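PDB 4FD4: arylalkylamine N-Acetyltransferase like 5b from Aedes aegypti, which probably transfers acyl groups from acyl-CoA, acetyl-CoA among them, to the amine of arylalkylamines such as serotonin and dopamine. Local coordinates for residues T45-F51 and T96-W101; M89-A93 and I104-L108. The contacts are given in a common frame with arbitrary orientation. Numbering follows the deposited sequence.

Both interactions use helix 99-115, and their centres lie 10 Å apart on the same side of the chain's centre. Interaction 1 holds the first turn of that helix, with the residues leading into it, against helix 46-53; it is partly buried and mixed, a polar network beside an aromatic patch: three hydrogen bonds converge on Asp47 next to Trp101, and a fourth, Arg50-Glu97, is a salt bridge at the exposed edge. Interaction 2 lies one turn further along, where helix 85-95 runs antiparallel; it is a surface contact made by apolar packing, with no hydrogen bond across it. The two sites touch: Trp101 NE1 is 3.9 Å from Glu92 OE1, and Trp101 CH2 is 4.2 Å from Leu108 CD1.

Interaction 1. Residues T45-F51 and T96-W101; sequences TLDDERF and TETKKW
Residues 46-51 are the opening turns of a helix N-capped by Thr45 (phi/psi -110/170), and 99-101 begin another, N-capped by Thr98 (-110/152). The closest CA atoms are those of Asp48 and Trp101, 5.9 Å apart.

The polar network centres on Asp47 (chi1 p). Its OD1 accepts from Thr96 OG1 at 2.6 Å and from Thr98 N at 3.0 Å (168° at the hydrogen); its OD2 accepts from Thr98 OG1 at 3.0 Å and from Thr45 OG1 at 2.6 Å, tying both N-cap threonines together. Thr98 OG1 itself accepts from Trp101 N at 3.2 Å, the capping bond. One acid thus joins the N-terminal ends of two helices. At the exposed edge, Arg50 NH2 forms a salt bridge with Glu97 OE1 at 2.8 Å, bringing a positive charge beside an acid whose OE1 is 3.6 Å from Asp47 OD1.

The apolar part is the Trp101 indole (chi1 t). Asp48 CA sits 3.8 Å from its six-membered-ring centroid, 15° off the normal, a CH-pi contact. Phe51 lies oblique, planes at 44° and centroids 5.4 Å apart, with Phe51 CB 3.5 Å from Trp101 CZ2.

Around this junction in the GNAT fold, Asp48 OD2 hydrogen-bonds Tyr29 OH after helix 17-28, Lys100 NZ hydrogen-bonds the backbone oxygens of Thr35, Gly41 and Ser43, and Phe51 meets His130 of central strand 126-134 edge-to-face.

Interaction 2. Residues M89-A93 and I104-L108; sequences MVEEA and ILKLL
Both segments are regular alpha-helix inside longer helices: 89-93 within helix 85-95 and 104-108 within helix 99-115. Each contains an i to i+4 bond, Ala93 N to Met89 O and Leu108 N to Ile104 O, both 2.9 Å. Their axes run antiparallel at 171° and come within 8.5 Å. The register is set by Ala93 opposite Leu105, with CA atoms 5.9 Å apart; because the directions oppose, Met89, one turn before Ala93, lies near Leu108, about one turn after Leu105. With a connection of three residues, 96-98, this is a helical hairpin.

Leu105 is the most covered residue, losing 104 Å² to the other segment. Its CA-to-CB bond points toward that helix, with chi1 between wells at -101° and chi2 t. Leu105 CB is 4.1 Å from Ala93 CB, Leu105 CD1 reaches 4.0 Å from Ala93 N and 3.9 Å from Glu92 OE1, and Leu105 CD2 is 4.0 Å from Met89 CB. The Met89 side chain (m, t, p) reaches across so that its CE lies 3.6 Å from Leu108 CB and 3.9 Å from Leu105 O. Beside Ala93, the extended Lys106 (m, t, t, t) lends its aliphatic part, with Lys106 CG 4.0 Å from Ala93 CB, while its NZ makes a long, weak ion pair with Glu195.

With 351 Å² buried in total and no hydrogen bond across, the two helices are joined here by van der Waals contact: Leu105 and Met89 supply about half of the buried surface, with Lys106 and Ala93 next at about 50 Å² each. Lys106 takes part through its aliphatic chain, whereas Glu92, at the border, touches Leu105 with a carboxylate oxygen.

Interaction 1. Residues T45-F51 and T96-W101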
loop_
_atom_site.group_PDB
_atom_site.type_symbol
_atom_site.label_atom_id
_atom_site.label_comp_id
_atom_site.label_asym_id
_atom_site.label_seq_id
_atom_site.Cartn_x
_atom_site.Cartn_y
_atom_site.Cartn_z
ATOM N N THR A 45 -13.888 3.082 4.102
ATOM C CA THR A 45 -14.540 4.327 4.462
ATOM C C THR A 45 -14.033 5.453 3.580
ATOM O O THR A 45 -13.038 5.287 2.856
ATOM C CB THR A 45 -14.240 4.705 5.917
ATOM O OG1 THR A 45 -12.822 4.842 6.083
ATOM C CG2 THR A 45 -14.752 3.639 6.873
ATOM N N LEU A 46 -14.700 6.600 3.656
ATOM C CA LEU A 46 -14.296 7.783 2.899
ATOM C C LEU A 46 -12.925 8.325 3.327
ATOM O O LEU A 46 -12.170 8.825 2.494
ATOM C CB LEU A 46 -15.355 8.883 2.994
ATOM C CG LEU A 46 -15.163 10.075 2.043
ATOM C CD1 LEU A 46 -15.158 9.626 0.585
ATOM C CD2 LEU A 46 -16.223 11.164 2.256
ATOM N N ASP A 47 -12.584 8.245 4.611
ATOM C CA ASP A 47 -11.283 8.780 5.025
ATOM C C ASP A 47 -10.089 7.946 4.517
ATOM O O ASP A 47 -9.011 8.496 4.222
ATOM C CB ASP A 47 -11.192 9.187 6.525
ATOM C CG ASP A 47 -11.853 8.204 7.486
ATOM O OD1 ASP A 47 -11.724 8.440 8.721
ATOM O OD2 ASP A 47 -12.496 7.226 7.052
ATOM N N ASP A 48 -10.333 6.642 4.364
ATOM C CA ASP A 48 -9.409 5.679 3.775
ATOM C C ASP A 48 -9.154 6.097 2.320
ATOM O O ASP A 48 -8.013 6.308 1.868
ATOM C CB ASP A 48 -10.101 4.306 3.827
ATOM C CG ASP A 48 -9.152 3.138 3.636
ATOM O OD1 ASP A 48 -9.402 2.069 4.237
ATOM O OD2 ASP A 48 -8.166 3.275 2.883
ATOM N N GLU A 49 -10.254 6.225 1.587
ATOM C CA GLU A 49 -10.219 6.660 0.213
ATOM C C GLU A 49 -9.487 7.993 0.038
ATOM O O GLU A 49 -8.647 8.158 -0.858
ATOM C CB GLU A 49 -11.664 6.780 -0.279
ATOM C CG GLU A 49 -11.822 6.996 -1.744
ATOM C CD GLU A 49 -13.259 6.745 -2.175
ATOM O OE1 GLU A 49 -13.668 5.563 -2.261
ATOM O OE2 GLU A 49 -13.977 7.736 -2.388
ATOM N N ARG A 50 -9.798 8.956 0.895
ATOM C CA ARG A 50 -9.140 10.249 0.822
ATOM C C ARG A 50 -7.633 10.118 0.989
ATOM O O ARG A 50 -6.858 10.801 0.297
ATOM C CB ARG A 50 -9.689 11.210 1.878
ATOM C CG ARG A 50 -9.129 12.620 1.759
ATOM C CD ARG A 50 -9.835 13.603 2.685
ATOM N NE ARG A 50 -9.726 13.189 4.078
ATOM C CZ ARG A 50 -10.733 12.692 4.790
ATOM N NH1 ARG A 50 -11.938 12.563 4.240
ATOM N NH2 ARG A 50 -10.536 12.330 6.054
ATOM N N PHE A 51 -7.217 9.266 1.922
ATOM C CA PHE A 51 -5.788 9.027 2.102
ATOM C C PHE A 51 -5.173 8.525 0.796
ATOM O O PHE A 51 -4.189 9.080 0.307
ATOM C CB PHE A 51 -5.536 8.002 3.202
ATOM C CG PHE A 51 -4.070 7.621 3.360
ATOM C CD1 PHE A 51 -3.594 6.410 2.880
ATOM C CD2 PHE A 51 -3.181 8.481 3.991
ATOM C CE1 PHE A 51 -2.247 6.058 3.020
ATOM C CE2 PHE A 51 -1.834 8.139 4.144
ATOM C CZ PHE A 51 -1.368 6.929 3.657
ATOM N N THR A 96 -9.580 11.463 13.031
ATOM C CA THR A 96 -10.191 11.094 11.758
ATOM C C THR A 96 -11.696 10.823 11.912
ATOM O O THR A 96 -12.190 10.640 13.024
ATOM C CB THR A 96 -9.466 9.893 11.118
ATOM O OG1 THR A 96 -9.764 9.830 9.717
ATOM C CG2 THR A 96 -9.842 8.598 11.818
ATOM N N GLU A 97 -12.423 10.819 10.801
ATOM C CA GLU A 97 -13.886 10.699 10.847
ATOM C C GLU A 97 -14.379 9.345 11.356
ATOM O O GLU A 97 -15.299 9.288 12.171
ATOM C CB GLU A 97 -14.519 11.000 9.483
ATOM C CG GLU A 97 -14.467 12.460 9.060
ATOM C CD GLU A 97 -13.257 12.773 8.196
ATOM O OE1 GLU A 97 -12.301 11.969 8.207
ATOM O OE2 GLU A 97 -13.266 13.813 7.501
ATOM N N THR A 98 -13.787 8.250 10.883
ATOM C CA THR A 98 -14.292 6.940 11.271
ATOM C C THR A 98 -13.354 6.194 12.200
ATOM O O THR A 98 -12.135 6.377 12.153
ATOM C CB THR A 98 -14.622 6.042 10.045
ATOM O OG1 THR A 98 -13.411 5.580 9.441
ATOM C CG2 THR A 98 -15.445 6.807 9.007
ATOM N N LYS A 99 -13.917 5.326 13.032
ATOM C CA LYS A 99 -13.082 4.529 13.911
ATOM C C LYS A 99 -12.281 3.517 13.103
ATOM O O LYS A 99 -11.137 3.236 13.435
ATOM C CB LYS A 99 -13.900 3.821 15.002
ATOM C CG LYS A 99 -13.048 2.865 15.851
ATOM C CD LYS A 99 -13.546 2.758 17.283
ATOM C CE LYS A 99 -12.813 1.666 18.050
ATOM N NZ LYS A 99 -11.333 1.782 17.957
ATOM N N LYS A 100 -12.874 2.975 12.040
ATOM C CA LYS A 100 -12.176 1.961 11.252
ATOM C C LYS A 100 -10.873 2.501 10.680
ATOM O O LYS A 100 -9.827 1.834 10.742
ATOM C CB LYS A 100 -13.048 1.429 10.113
ATOM C CG LYS A 100 -12.312 0.417 9.233
ATOM C CD LYS A 100 -13.237 -0.286 8.247
ATOM C CE LYS A 100 -12.464 -1.239 7.359
ATOM N NZ LYS A 100 -13.349 -2.222 6.648
ATOM N N TRP A 101 -10.937 3.693 10.103
ATOM C CA TRP A 101 -9.741 4.274 9.490
ATOM C C TRP A 101 -8.714 4.627 10.558
ATOM O O TRP A 101 -7.524 4.468 10.324
ATOM C CB TRP A 101 -10.048 5.481 8.598
ATOM C CG TRP A 101 -8.795 6.103 7.989
ATOM C CD1 TRP A 101 -8.363 7.395 8.130
ATOM C CD2 TRP A 101 -7.812 5.440 7.182
ATOM N NE1 TRP A 101 -7.187 7.580 7.440
ATOM C CE2 TRP A 101 -6.821 6.389 6.857
ATOM C CE3 TRP A 101 -7.677 4.135 6.690
ATOM C CZ2 TRP A 101 -5.714 6.082 6.067
ATOM C CZ3 TRP A 101 -6.567 3.824 5.913
ATOM C CH2 TRP A 101 -5.604 4.796 5.610
#

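Interaction 2. Residues M89-A93 and I104-L108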
loop_
_atom_site.group_PDB
_atom_site.type_symbol
_atom_site.label_atom_id
_atom_site.label_comp_id
_atom_site.label_asym_id
_atom_site.label_seq_id
_atom_site.Cartn_x
_atom_site.Cartn_y
_atom_site.Cartn_z
ATOM N N MET A 89 0.818 9.772 12.313
ATOM C CA MET A 89 -0.287 8.887 11.939
ATOM C C MET A 89 -1.168 8.590 13.137
ATOM O O MET A 89 -2.387 8.553 13.020
ATOM C CB MET A 89 0.233 7.584 11.324
ATOM C CG MET A 89 0.863 7.784 9.951
ATOM S SD MET A 89 2.029 6.490 9.506
ATOM C CE MET A 89 0.894 5.154 9.130
ATOM N N VAL A 90 -0.556 8.372 14.298
ATOM C CA VAL A 90 -1.335 8.124 15.520
ATOM C C VAL A 90 -2.198 9.352 15.862
ATOM O O VAL A 90 -3.401 9.244 16.223
ATOM C CB VAL A 90 -0.395 7.723 16.693
ATOM C CG1 VAL A 90 -1.164 7.576 17.989
ATOM C CG2 VAL A 90 0.328 6.416 16.361
ATOM N N GLU A 91 -1.597 10.528 15.714
ATOM C CA GLU A 91 -2.336 11.764 15.965
ATOM C C GLU A 91 -3.518 11.886 15.004
ATOM O O GLU A 91 -4.647 12.152 15.423
ATOM C CB GLU A 91 -1.436 12.989 15.846
ATOM C CG GLU A 91 -2.204 14.290 16.009
ATOM C CD GLU A 91 -1.302 15.490 16.243
ATOM O OE1 GLU A 91 -0.065 15.349 16.102
ATOM O OE2 GLU A 91 -1.836 16.574 16.568
ATOM N N GLU A 92 -3.255 11.678 13.716
ATOM C CA GLU A 92 -4.315 11.718 12.714
ATOM C C GLU A 92 -5.411 10.722 13.073
ATOM O O GLU A 92 -6.598 10.993 12.880
ATOM C CB GLU A 92 -3.761 11.442 11.305
ATOM C CG GLU A 92 -4.791 11.637 10.193
ATOM C CD GLU A 92 -4.292 11.223 8.813
ATOM O OE1 GLU A 92 -5.140 10.885 7.955
ATOM O OE2 GLU A 92 -3.062 11.247 8.578
ATOM N N ALA A 93 -5.010 9.574 13.614
ATOM C CA ALA A 93 -5.954 8.518 13.956
ATOM C C ALA A 93 -6.910 9.000 15.030
ATOM O O ALA A 93 -8.087 8.626 15.044
ATOM C CB ALA A 93 -5.220 7.266 14.422
ATOM N N ILE A 104 -7.025 1.352 11.446
ATOM C CA ILE A 104 -6.122 0.934 10.367
ATOM C C ILE A 104 -4.857 1.787 10.362
ATOM O O ILE A 104 -3.741 1.269 10.225
ATOM C CB ILE A 104 -6.811 0.945 8.982
ATOM C CG1 ILE A 104 -7.856 -0.173 8.921
ATOM C CG2 ILE A 104 -5.783 0.733 7.873
ATOM C CD1 ILE A 104 -8.787 -0.091 7.710
ATOM N N LEU A 105 -5.036 3.087 10.541
ATOM C CA LEU A 105 -3.924 4.030 10.633
ATOM C C LEU A 105 -2.954 3.648 11.745
ATOM O O LEU A 105 -1.735 3.695 11.549
ATOM C CB LEU A 105 -4.450 5.441 10.883
ATOM C CG LEU A 105 -4.510 6.377 9.688
ATOM C CD1 LEU A 105 -5.255 7.663 10.066
ATOM C CD2 LEU A 105 -3.096 6.688 9.207
ATOM N N LYS A 106 -3.485 3.280 12.910
ATOM C CA LYS A 106 -2.617 2.796 13.993
ATOM C C LYS A 106 -1.865 1.538 13.625
ATOM O O LYS A 106 -0.673 1.408 13.935
ATOM C CB LYS A 106 -3.410 2.560 15.280
ATOM C CG LYS A 106 -3.954 3.819 15.923
ATOM C CD LYS A 106 -4.917 3.414 17.022
ATOM C CE LYS A 106 -5.591 4.614 17.649
ATOM N NZ LYS A 106 -6.429 4.187 18.800
ATOM N N LEU A 107 -2.551 0.600 12.980
ATOM C CA LEU A 107 -1.863 -0.595 12.478
ATOM C C LEU A 107 -0.714 -0.284 11.497
ATOM O O LEU A 107 0.395 -0.826 11.615
ATOM C CB LEU A 107 -2.855 -1.561 11.837
ATOM C CG LEU A 107 -2.264 -2.733 11.053
ATOM C CD1 LEU A 107 -1.421 -3.652 11.948
ATOM C CD2 LEU A 107 -3.390 -3.517 10.395
ATOM N N LEU A 108 -0.986 0.581 10.530
ATOM C CA LEU A 108 0.010 1.002 9.540
ATOM C C LEU A 108 1.200 1.676 10.207
ATOM O O LEU A 108 2.361 1.428 9.853
ATOM C CB LEU A 108 -0.612 1.976 8.535
ATOM C CG LEU A 108 -1.714 1.408 7.642
ATOM C CD1 LEU A 108 -2.282 2.495 6.717
ATOM C CD2 LEU A 108 -1.180 0.240 6.840
#